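Local coordinates for protein vacuolar aminopeptidase 1 (Saccharomyces cerevisiae, PDB 5JGF) that removes N-terminal amino acids from peptides in the yeast vacuole as a dodecameric zinc aminopeptidase, and is the major cargo of the cytoplasm-to-vacuole targeting pathway, at residues 33-37 against 61-65; 79-85 against 333-337; 273-277 against 456-461. All blocks are in the same frame, centred on the assembly; numbering follows the deposited sequence.

Interaction 1. Residues 33-37 against 61-65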
loop_
_atom_site.group_PDB
_atom_site.type_symbol
_atom_site.label_atom_id
_atom_site.label_comp_id
_atom_site.label_asym_id
_atom_site.label_seq_id
_atom_site.Cartn_x
_atom_site.Cartn_y
_atom_site.Cartn_z
ATOM N N ALA D 33 -6.635 27.419 -51.721
ATOM C CA ALA D 33 -7.138 28.656 -52.306
ATOM C C ALA D 33 -6.519 28.831 -53.681
ATOM O O ALA D 33 -7.192 29.217 -54.638
ATOM C CB ALA D 33 -6.775 29.845 -51.420
ATOM N N GLU D 34 -5.227 28.545 -53.769
ATOM C CA GLU D 34 -4.496 28.665 -55.021
ATOM C C GLU D 34 -5.017 27.672 -56.048
ATOM O O GLU D 34 -5.153 28.001 -57.232
ATOM C CB GLU D 34 -3.015 28.426 -54.764
ATOM C CG GLU D 34 -2.122 28.737 -55.941
ATOM C CD GLU D 34 -0.648 28.676 -55.555
ATOM O OE1 GLU D 34 0.216 28.417 -56.414
ATOM O OE2 GLU D 34 -0.337 28.879 -54.368
ATOM N N LEU D 35 -5.313 26.460 -55.588
ATOM C CA LEU D 35 -5.837 25.407 -56.452
ATOM C C LEU D 35 -7.223 25.793 -56.960
ATOM O O LEU D 35 -7.553 25.580 -58.131
ATOM C CB LEU D 35 -5.926 24.091 -55.673
ATOM C CG LEU D 35 -6.437 22.872 -56.446
ATOM C CD1 LEU D 35 -5.454 22.539 -57.562
ATOM C CD2 LEU D 35 -6.597 21.685 -55.497
ATOM N N LEU D 36 -8.033 26.351 -56.066
ATOM C CA LEU D 36 -9.380 26.781 -56.424
ATOM C C LEU D 36 -9.325 27.929 -57.432
ATOM O O LEU D 36 -10.122 27.970 -58.373
ATOM C CB LEU D 36 -10.148 27.209 -55.170
ATOM C CG LEU D 36 -10.526 26.050 -54.241
ATOM C CD1 LEU D 36 -10.862 26.584 -52.856
ATOM C CD2 LEU D 36 -11.703 25.283 -54.830
ATOM N N ASP D 37 -8.391 28.860 -57.232
ATOM C CA ASP D 37 -8.239 29.985 -58.154
ATOM C C ASP D 37 -7.955 29.435 -59.547
ATOM O O ASP D 37 -8.577 29.834 -60.529
ATOM C CB ASP D 37 -7.066 30.888 -57.757
ATOM C CG ASP D 37 -7.339 31.710 -56.516
ATOM O OD1 ASP D 37 -8.519 31.941 -56.183
ATOM O OD2 ASP D 37 -6.355 32.147 -55.882
ATOM N N PHE D 61 -17.457 29.342 -56.126
ATOM C CA PHE D 61 -16.831 30.300 -55.223
ATOM C C PHE D 61 -16.186 29.634 -54.013
ATOM O O PHE D 61 -16.275 28.423 -53.815
ATOM C CB PHE D 61 -17.865 31.298 -54.686
ATOM C CG PHE D 61 -18.857 31.783 -55.711
ATOM C CD1 PHE D 61 -19.955 31.005 -56.064
ATOM C CD2 PHE D 61 -18.699 33.027 -56.310
ATOM C CE1 PHE D 61 -20.882 31.458 -56.999
ATOM C CE2 PHE D 61 -19.624 33.489 -57.249
ATOM C CZ PHE D 61 -20.714 32.703 -57.591
ATOM N N TYR D 62 -15.530 30.457 -53.207
ATOM C CA TYR D 62 -14.930 29.997 -51.965
ATOM C C TYR D 62 -14.618 31.218 -51.121
ATOM O O TYR D 62 -14.448 32.320 -51.646
ATOM C CB TYR D 62 -13.661 29.163 -52.205
ATOM C CG TYR D 62 -12.410 29.933 -52.576
ATOM C CD1 TYR D 62 -12.155 30.304 -53.898
ATOM C CD2 TYR D 62 -11.459 30.258 -51.608
ATOM C CE1 TYR D 62 -10.983 30.972 -54.243
ATOM C CE2 TYR D 62 -10.286 30.926 -51.942
ATOM C CZ TYR D 62 -10.053 31.279 -53.261
ATOM O OH TYR D 62 -8.890 31.929 -53.593
ATOM N N THR D 63 -14.584 31.028 -49.806
ATOM C CA THR D 63 -14.271 32.116 -48.900
ATOM C C THR D 63 -13.358 31.556 -47.819
ATOM O O THR D 63 -13.244 30.337 -47.662
ATOM C CB THR D 63 -15.545 32.716 -48.259
ATOM O OG1 THR D 63 -15.195 33.889 -47.516
ATOM C CG2 THR D 63 -16.217 31.707 -47.327
ATOM N N ILE D 64 -12.705 32.444 -47.085
ATOM C CA ILE D 64 -11.790 32.023 -46.039
ATOM C C ILE D 64 -12.008 32.855 -44.791
ATOM O O ILE D 64 -12.277 34.054 -44.870
ATOM C CB ILE D 64 -10.324 32.187 -46.496
ATOM C CG1 ILE D 64 -10.082 31.345 -47.751
ATOM C CG2 ILE D 64 -9.368 31.763 -45.379
ATOM C CD1 ILE D 64 -8.719 31.559 -48.376
ATOM N N ARG D 65 -11.905 32.210 -43.636
ATOM C CA ARG D 65 -12.058 32.900 -42.369
ATOM C C ARG D 65 -10.801 32.656 -41.541
ATOM O O ARG D 65 -10.337 31.521 -41.438
ATOM C CB ARG D 65 -13.278 32.373 -41.607
ATOM C CG ARG D 65 -13.427 32.984 -40.214
ATOM C CD ARG D 65 -14.627 32.419 -39.477
ATOM N NE ARG D 65 -15.884 32.752 -40.138
ATOM C CZ ARG D 65 -17.079 32.345 -39.724
ATOM N NH1 ARG D 65 -17.187 31.582 -38.640
ATOM N NH2 ARG D 65 -18.170 32.704 -40.391
#

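Interaction 2. Residues 79-85 against 333-337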
loop_
_atom_site.group_PDB
_atom_site.type_symbol
_atom_site.label_atom_id
_atom_site.label_comp_id
_atom_site.label_asym_id
_atom_site.label_seq_id
_atom_site.Cartn_x
_atom_site.Cartn_y
_atom_site.Cartn_z
ATOM N N TRP D 79 -30.683 25.535 -58.884
ATOM C CA TRP D 79 -30.813 24.997 -57.534
ATOM C C TRP D 79 -32.044 25.555 -56.829
ATOM O O TRP D 79 -32.434 26.703 -57.049
ATOM C CB TRP D 79 -29.571 25.335 -56.699
ATOM C CG TRP D 79 -29.681 24.873 -55.268
ATOM C CD1 TRP D 79 -29.570 23.590 -54.808
ATOM C CD2 TRP D 79 -29.967 25.686 -54.121
ATOM N NE1 TRP D 79 -29.770 23.554 -53.448
ATOM C CE2 TRP D 79 -30.014 24.825 -53.000
ATOM C CE3 TRP D 79 -30.188 27.058 -53.932
ATOM C CZ2 TRP D 79 -30.274 25.292 -51.705
ATOM C CZ3 TRP D 79 -30.445 27.524 -52.643
ATOM C CH2 TRP D 79 -30.485 26.639 -51.545
ATOM N N ARG D 80 -32.660 24.728 -55.991
ATOM C CA ARG D 80 -33.814 25.138 -55.203
ATOM C C ARG D 80 -33.684 24.448 -53.851
ATOM O O ARG D 80 -33.044 23.401 -53.748
ATOM C CB ARG D 80 -35.130 24.755 -55.898
ATOM C CG ARG D 80 -35.293 23.289 -56.228
ATOM C CD ARG D 80 -36.408 23.099 -57.255
ATOM N NE ARG D 80 -36.541 21.709 -57.682
ATOM C CZ ARG D 80 -37.252 20.789 -57.038
ATOM N NH1 ARG D 80 -37.909 21.108 -55.929
ATOM N NH2 ARG D 80 -37.305 19.548 -57.503
ATOM N N ALA D 81 -34.277 25.047 -52.823
ATOM C CA ALA D 81 -34.214 24.536 -51.456
ATOM C C ALA D 81 -34.394 23.031 -51.299
ATOM O O ALA D 81 -33.651 22.385 -50.555
ATOM C CB ALA D 81 -35.234 25.262 -50.593
ATOM N N GLU D 82 -35.381 22.474 -51.988
ATOM C CA GLU D 82 -35.661 21.048 -51.895
ATOM C C GLU D 82 -34.512 20.152 -52.352
ATOM O O GLU D 82 -34.474 18.967 -52.017
ATOM C CB GLU D 82 -36.935 20.721 -52.682
ATOM C CG GLU D 82 -38.176 21.446 -52.161
ATOM C CD GLU D 82 -38.237 22.928 -52.543
ATOM O OE1 GLU D 82 -39.046 23.656 -51.926
ATOM O OE2 GLU D 82 -37.503 23.371 -53.457
ATOM N N LYS D 83 -33.575 20.711 -53.112
ATOM C CA LYS D 83 -32.426 19.947 -53.591
ATOM C C LYS D 83 -31.379 19.760 -52.492
ATOM O O LYS D 83 -30.494 18.906 -52.597
ATOM C CB LYS D 83 -31.794 20.648 -54.792
ATOM C CG LYS D 83 -32.583 20.448 -56.078
ATOM C CD LYS D 83 -32.507 18.992 -56.503
ATOM C CE LYS D 83 -33.380 18.695 -57.700
ATOM N NZ LYS D 83 -33.206 17.276 -58.122
ATOM N N GLY D 84 -31.493 20.568 -51.442
ATOM C CA GLY D 84 -30.562 20.486 -50.333
ATOM C C GLY D 84 -29.136 20.823 -50.720
ATOM O O GLY D 84 -28.880 21.384 -51.789
ATOM N N VAL D 85 -28.199 20.481 -49.841
ATOM C CA VAL D 85 -26.789 20.746 -50.087
ATOM C C VAL D 85 -25.975 19.470 -49.872
ATOM O O VAL D 85 -26.222 18.725 -48.922
ATOM C CB VAL D 85 -26.257 21.843 -49.130
ATOM C CG1 VAL D 85 -24.822 22.192 -49.478
ATOM C CG2 VAL D 85 -27.146 23.078 -49.206
ATOM N N THR D 333 -35.864 23.810 -44.919
ATOM C CA THR D 333 -36.152 22.860 -45.982
ATOM C C THR D 333 -34.843 22.446 -46.644
ATOM O O THR D 333 -34.662 21.286 -47.008
ATOM C CB THR D 333 -37.092 23.475 -47.039
ATOM O OG1 THR D 333 -38.392 23.648 -46.465
ATOM C CG2 THR D 333 -37.193 22.574 -48.260
ATOM N N VAL D 334 -33.932 23.404 -46.789
ATOM C CA VAL D 334 -32.634 23.140 -47.399
ATOM C C VAL D 334 -31.881 22.049 -46.637
ATOM O O VAL D 334 -31.484 21.035 -47.207
ATOM C CB VAL D 334 -31.759 24.413 -47.420
ATOM C CG1 VAL D 334 -30.340 24.072 -47.881
ATOM C CG2 VAL D 334 -32.385 25.459 -48.343
ATOM N N TRP D 335 -31.695 22.256 -45.339
ATOM C CA TRP D 335 -30.970 21.289 -44.528
ATOM C C TRP D 335 -31.693 19.960 -44.364
ATOM O O TRP D 335 -31.054 18.910 -44.302
ATOM C CB TRP D 335 -30.631 21.909 -43.169
ATOM C CG TRP D 335 -29.596 22.991 -43.302
ATOM C CD1 TRP D 335 -29.736 24.311 -42.980
ATOM C CD2 TRP D 335 -28.275 22.847 -43.840
ATOM N NE1 TRP D 335 -28.585 24.998 -43.287
ATOM C CE2 TRP D 335 -27.672 24.124 -43.818
ATOM C CE3 TRP D 335 -27.542 21.761 -44.341
ATOM C CZ2 TRP D 335 -26.369 24.347 -44.278
ATOM C CZ3 TRP D 335 -26.245 21.982 -44.798
ATOM C CH2 TRP D 335 -25.674 23.268 -44.764
ATOM N N ALA D 336 -33.023 19.991 -44.316
ATOM C CA ALA D 336 -33.781 18.755 -44.175
ATOM C C ALA D 336 -33.515 17.854 -45.380
ATOM O O ALA D 336 -33.604 16.630 -45.281
ATOM C CB ALA D 336 -35.273 19.056 -44.056
ATOM N N ASN D 337 -33.172 18.464 -46.510
ATOM C CA ASN D 337 -32.900 17.717 -47.736
ATOM C C ASN D 337 -31.414 17.569 -48.049
ATOM O O ASN D 337 -31.054 17.157 -49.149
ATOM C CB ASN D 337 -33.587 18.400 -48.926
ATOM C CG ASN D 337 -35.088 18.195 -48.930
ATOM O OD1 ASN D 337 -35.575 17.098 -49.213
ATOM N ND2 ASN D 337 -35.832 19.250 -48.609
#

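Interaction 3. Residues 273-277 against 456-461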
loop_
_atom_site.group_PDB
_atom_site.type_symbol
_atom_site.label_atom_id
_atom_site.label_comp_id
_atom_site.label_asym_id
_atom_site.label_seq_id
_atom_site.Cartn_x
_atom_site.Cartn_y
_atom_site.Cartn_z
ATOM N N ALA D 273 -11.392 15.793 -55.009
ATOM C CA ALA D 273 -12.620 15.228 -55.549
ATOM C C ALA D 273 -13.538 16.354 -56.021
ATOM O O ALA D 273 -14.142 16.265 -57.092
ATOM C CB ALA D 273 -13.322 14.389 -54.493
ATOM N N LEU D 274 -13.641 17.412 -55.221
ATOM C CA LEU D 274 -14.490 18.548 -55.572
ATOM C C LEU D 274 -14.020 19.194 -56.877
ATOM O O LEU D 274 -14.829 19.523 -57.743
ATOM C CB LEU D 274 -14.474 19.600 -54.458
ATOM C CG LEU D 274 -15.310 20.850 -54.761
ATOM C CD1 LEU D 274 -16.784 20.479 -54.731
ATOM C CD2 LEU D 274 -15.019 21.950 -53.751
ATOM N N ILE D 275 -12.708 19.378 -57.004
ATOM C CA ILE D 275 -12.129 19.986 -58.196
ATOM C C ILE D 275 -12.347 19.113 -59.430
ATOM O O ILE D 275 -12.720 19.618 -60.490
ATOM C CB ILE D 275 -10.613 20.271 -57.991
ATOM C CG1 ILE D 275 -10.417 21.723 -57.544
ATOM C CG2 ILE D 275 -9.836 20.028 -59.280
ATOM C CD1 ILE D 275 -11.205 22.106 -56.321
ATOM N N CYS D 276 -12.118 17.810 -59.292
ATOM C CA CYS D 276 -12.317 16.885 -60.404
ATOM C C CYS D 276 -13.777 16.912 -60.827
ATOM O O CYS D 276 -14.094 16.885 -62.015
ATOM C CB CYS D 276 -11.940 15.459 -59.998
ATOM S SG CYS D 276 -10.174 15.192 -59.767
ATOM N N TYR D 277 -14.663 16.958 -59.838
ATOM C CA TYR D 277 -16.095 16.991 -60.083
ATOM C C TYR D 277 -16.510 18.303 -60.742
ATOM O O TYR D 277 -17.294 18.312 -61.696
ATOM C CB TYR D 277 -16.842 16.798 -58.757
ATOM C CG TYR D 277 -18.300 17.196 -58.784
ATOM C CD1 TYR D 277 -18.721 18.402 -58.222
ATOM C CD2 TYR D 277 -19.263 16.368 -59.363
ATOM C CE1 TYR D 277 -20.064 18.773 -58.235
ATOM C CE2 TYR D 277 -20.605 16.729 -59.381
ATOM C CZ TYR D 277 -20.998 17.932 -58.817
ATOM O OH TYR D 277 -22.326 18.296 -58.838
ATOM N N PHE D 456 -15.282 10.193 -52.774
ATOM C CA PHE D 456 -15.831 11.539 -52.629
ATOM C C PHE D 456 -16.329 12.101 -53.956
ATOM O O PHE D 456 -17.299 12.862 -53.991
ATOM C CB PHE D 456 -14.777 12.477 -52.032
ATOM C CG PHE D 456 -14.435 12.172 -50.597
ATOM C CD1 PHE D 456 -13.122 12.263 -50.148
ATOM C CD2 PHE D 456 -15.428 11.803 -49.695
ATOM C CE1 PHE D 456 -12.799 11.987 -48.820
ATOM C CE2 PHE D 456 -15.116 11.525 -48.363
ATOM C CZ PHE D 456 -13.801 11.616 -47.927
ATOM N N ASN D 457 -15.660 11.729 -55.042
ATOM C CA ASN D 457 -16.052 12.187 -56.371
ATOM C C ASN D 457 -17.415 11.564 -56.658
ATOM O O ASN D 457 -18.334 12.235 -57.138
ATOM C CB ASN D 457 -15.033 11.727 -57.418
ATOM C CG ASN D 457 -15.298 12.319 -58.796
ATOM O OD1 ASN D 457 -15.081 11.667 -59.813
ATOM N ND2 ASN D 457 -15.754 13.565 -58.831
ATOM N N GLY D 458 -17.539 10.277 -56.343
ATOM C CA GLY D 458 -18.793 9.573 -56.548
ATOM C C GLY D 458 -19.911 10.177 -55.718
ATOM O O GLY D 458 -21.074 10.184 -56.132
ATOM N N PHE D 459 -19.563 10.683 -54.537
ATOM C CA PHE D 459 -20.547 11.307 -53.660
ATOM C C PHE D 459 -21.154 12.547 -54.314
ATOM O O PHE D 459 -22.375 12.691 -54.374
ATOM C CB PHE D 459 -19.905 11.714 -52.329
ATOM C CG PHE D 459 -20.763 12.635 -51.502
ATOM C CD1 PHE D 459 -21.893 12.157 -50.847
ATOM C CD2 PHE D 459 -20.451 13.988 -51.397
ATOM C CE1 PHE D 459 -22.700 13.016 -50.095
ATOM C CE2 PHE D 459 -21.251 14.854 -50.651
ATOM C CZ PHE D 459 -22.377 14.367 -49.997
ATOM N N PHE D 460 -20.305 13.449 -54.796
ATOM C CA PHE D 460 -20.807 14.668 -55.424
ATOM C C PHE D 460 -21.637 14.367 -56.668
ATOM O O PHE D 460 -22.651 15.017 -56.923
ATOM C CB PHE D 460 -19.653 15.610 -55.772
ATOM C CG PHE D 460 -19.056 16.299 -54.576
ATOM C CD1 PHE D 460 -19.862 17.031 -53.709
ATOM C CD2 PHE D 460 -17.690 16.229 -54.320
ATOM C CE1 PHE D 460 -19.320 17.685 -52.607
ATOM C CE2 PHE D 460 -17.137 16.882 -53.219
ATOM C CZ PHE D 460 -17.954 17.611 -52.363
ATOM N N LYS D 461 -21.216 13.368 -57.430
ATOM C CA LYS D 461 -21.935 13.003 -58.641
ATOM C C LYS D 461 -23.291 12.351 -58.398
ATOM O O LYS D 461 -24.274 12.692 -59.059
ATOM C CB LYS D 461 -21.103 12.038 -59.487
ATOM C CG LYS D 461 -19.910 12.639 -60.191
ATOM C CD LYS D 461 -19.155 11.544 -60.934
ATOM C CE LYS D 461 -18.008 12.101 -61.752
ATOM N NZ LYS D 461 -17.209 11.010 -62.385
#

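Interaction 1. Residues 33-37 against 61-65
The ring of Tyr62 reaches from its strand to the flank of helix 33-37, where Leu36 lies over one face and Asp37 meets the hydroxyl at the edge. From Leu36 the CD1 branch does the touching: it stands 3.7 Å from CG of Tyr62, offset toward the rim at the CB end of the ring. The geometry is that of a CH-pi contact, with CD1 of Leu36 24° off the ring normal, and CB of Leu36 rests farther out over CD1 and CE1 of the same ring. Asp37 arrives about at right angles to the tyrosine side chain. Tyr62 OH donates to Asp37 OD1 at 2.6 Å, using the syn side of the carboxylate but 34° out of its plane, while the carboxylate and ring planes stand 50° apart. The tyrosine CG sits between its own backbone N and carbonyl carbon, which sends the ring out from the strand to the helix.

Helix 25-38 runs here nearly antiparallel to strand 58-65, a member of the large mixed sheet of the M18 peptidase, and packs on it with the segment axes 9.6 Å apart. Beside the phenol, Ala33 CB approaches Tyr62 CE2 obliquely at 3.7 Å and also meets the tip of Ile64, whose CD1 is 4.0 Å away. Leu70 and Ala72 of the adjacent strand 69-76 extend the apolar surface under Leu36, and Met271 of helix 261-278 packs against the same leucine. Tyr43 meets the Tyr62 ring edge-to-face.

Interaction 2. Residues 79-85 against 333-337
The indole of Trp79 is approached obliquely, at its six-membered ring, by Val334: CH2 of Trp79 lies 3.9 Å from CG2 of Val334, and the two side chains cross at about a right angle. Over one face of the indole, offset toward the rim, lies Ala81 N, and the carbonyl carbon of Gly84 is at its edge. The indole N-H spans its own loop: Trp79 NE1 donates to Gly84 O at 2.9 Å, with the acceptor 17° out of the ring plane, a bond that fixes the rotation of the ring. The second indole, that of Trp335, is touched obliquely through CZ3 by CB of Val85. Against the amide carbon of Asn337 lies a backbone oxygen of the loop, with Glu82 O 3.2 Å from Asn337 CG. The same amide is drawn back to the helix, its ND2 donating to Thr333 O at 2.8 Å, and Lys47 O of a neighbouring subunit accepts from the same nitrogen.

Both branches of Val334 are used. With CG1 anti to the backbone N (chi1 172°), this methyl faces Val85 CG2 at 3.6 Å, while CG2 meets Ala81 CB at 3.6 Å. No conventional hydrogen bond joins the two segments; CA-H...O contacts run instead between the backbones, among them Val334 CA to Ala81 O at 3.4 Å and Gly84 CA to Val334 O at 3.3 Å. Gly84 takes positive phi, and its CA also lies against Asn337 O.

The 3-10 turn 81-83 thus abuts the C-terminal end of helix 331-336, just where the loop leads into strand 86-91 and the helix into strand 339-347. These are neighbouring parallel strands of the mixed sheet, and helix 312-324 covers both tryptophans.

Interaction 3. Residues 273-277 against 456-461
Ala273 and Phe456 bring two helices together on one side of the mixed sheet of the M18 alpha/beta fold, where the segments of helices 261-278 and 448-468 cross at -50° with axes 8.6 Å apart. The closest apolar contact joins their CB atoms, Ala273 CB and Phe456 CB, at 3.4 Å.

Ring contacts carry most of the rest. CB of Phe460 sits over the centre of the Tyr277 ring, 3.6 Å from its centroid, in a CH-pi contact 10° off the normal. The Phe460 ring itself is slid away, so that although the two ring planes are only 28° apart they barely overlap. Its own faces are taken by Leu274 CD1 on one side and by Phe459 CD2 on the opposite one. Beneath these side chains lie Ile88, Ser290 and Val292 of the sheet. The aliphatic part of Lys461 slides past Tyr277 in the opposite direction, its CG near the ring edge.

No hydrogen bond crosses between the segments. Of the polar groups, Lys461 NZ makes a weak bond to Asn457 OD1 within its own helix. The Asn457 amide, with CG anti to the backbone N, places ND2 3.4 Å from Tyr277 CB.

Interactions 1 and 3 form a continuous layer: their centres lie 17 Å apart, and Leu36 CD2 packs on Ile275 CD1 at 3.5 Å, so helix 261-278 is gripped by helix 25-38 as well as by helix 448-468. Interaction 2 stands apart. Its nearest atoms are about 6 Å from interaction 3 and about 11 Å from interaction 1, but strands 86-91 and 339-347, into which its segments lead, run beneath the phenylalanines of 456-461. Those strands also carry zinc ligands His91 and Asp344. Interaction 3 is the one near the metal site, the Phe456 side chain lying about 9 Å from that of Asp344 and about 12 Å from a bound zinc ion.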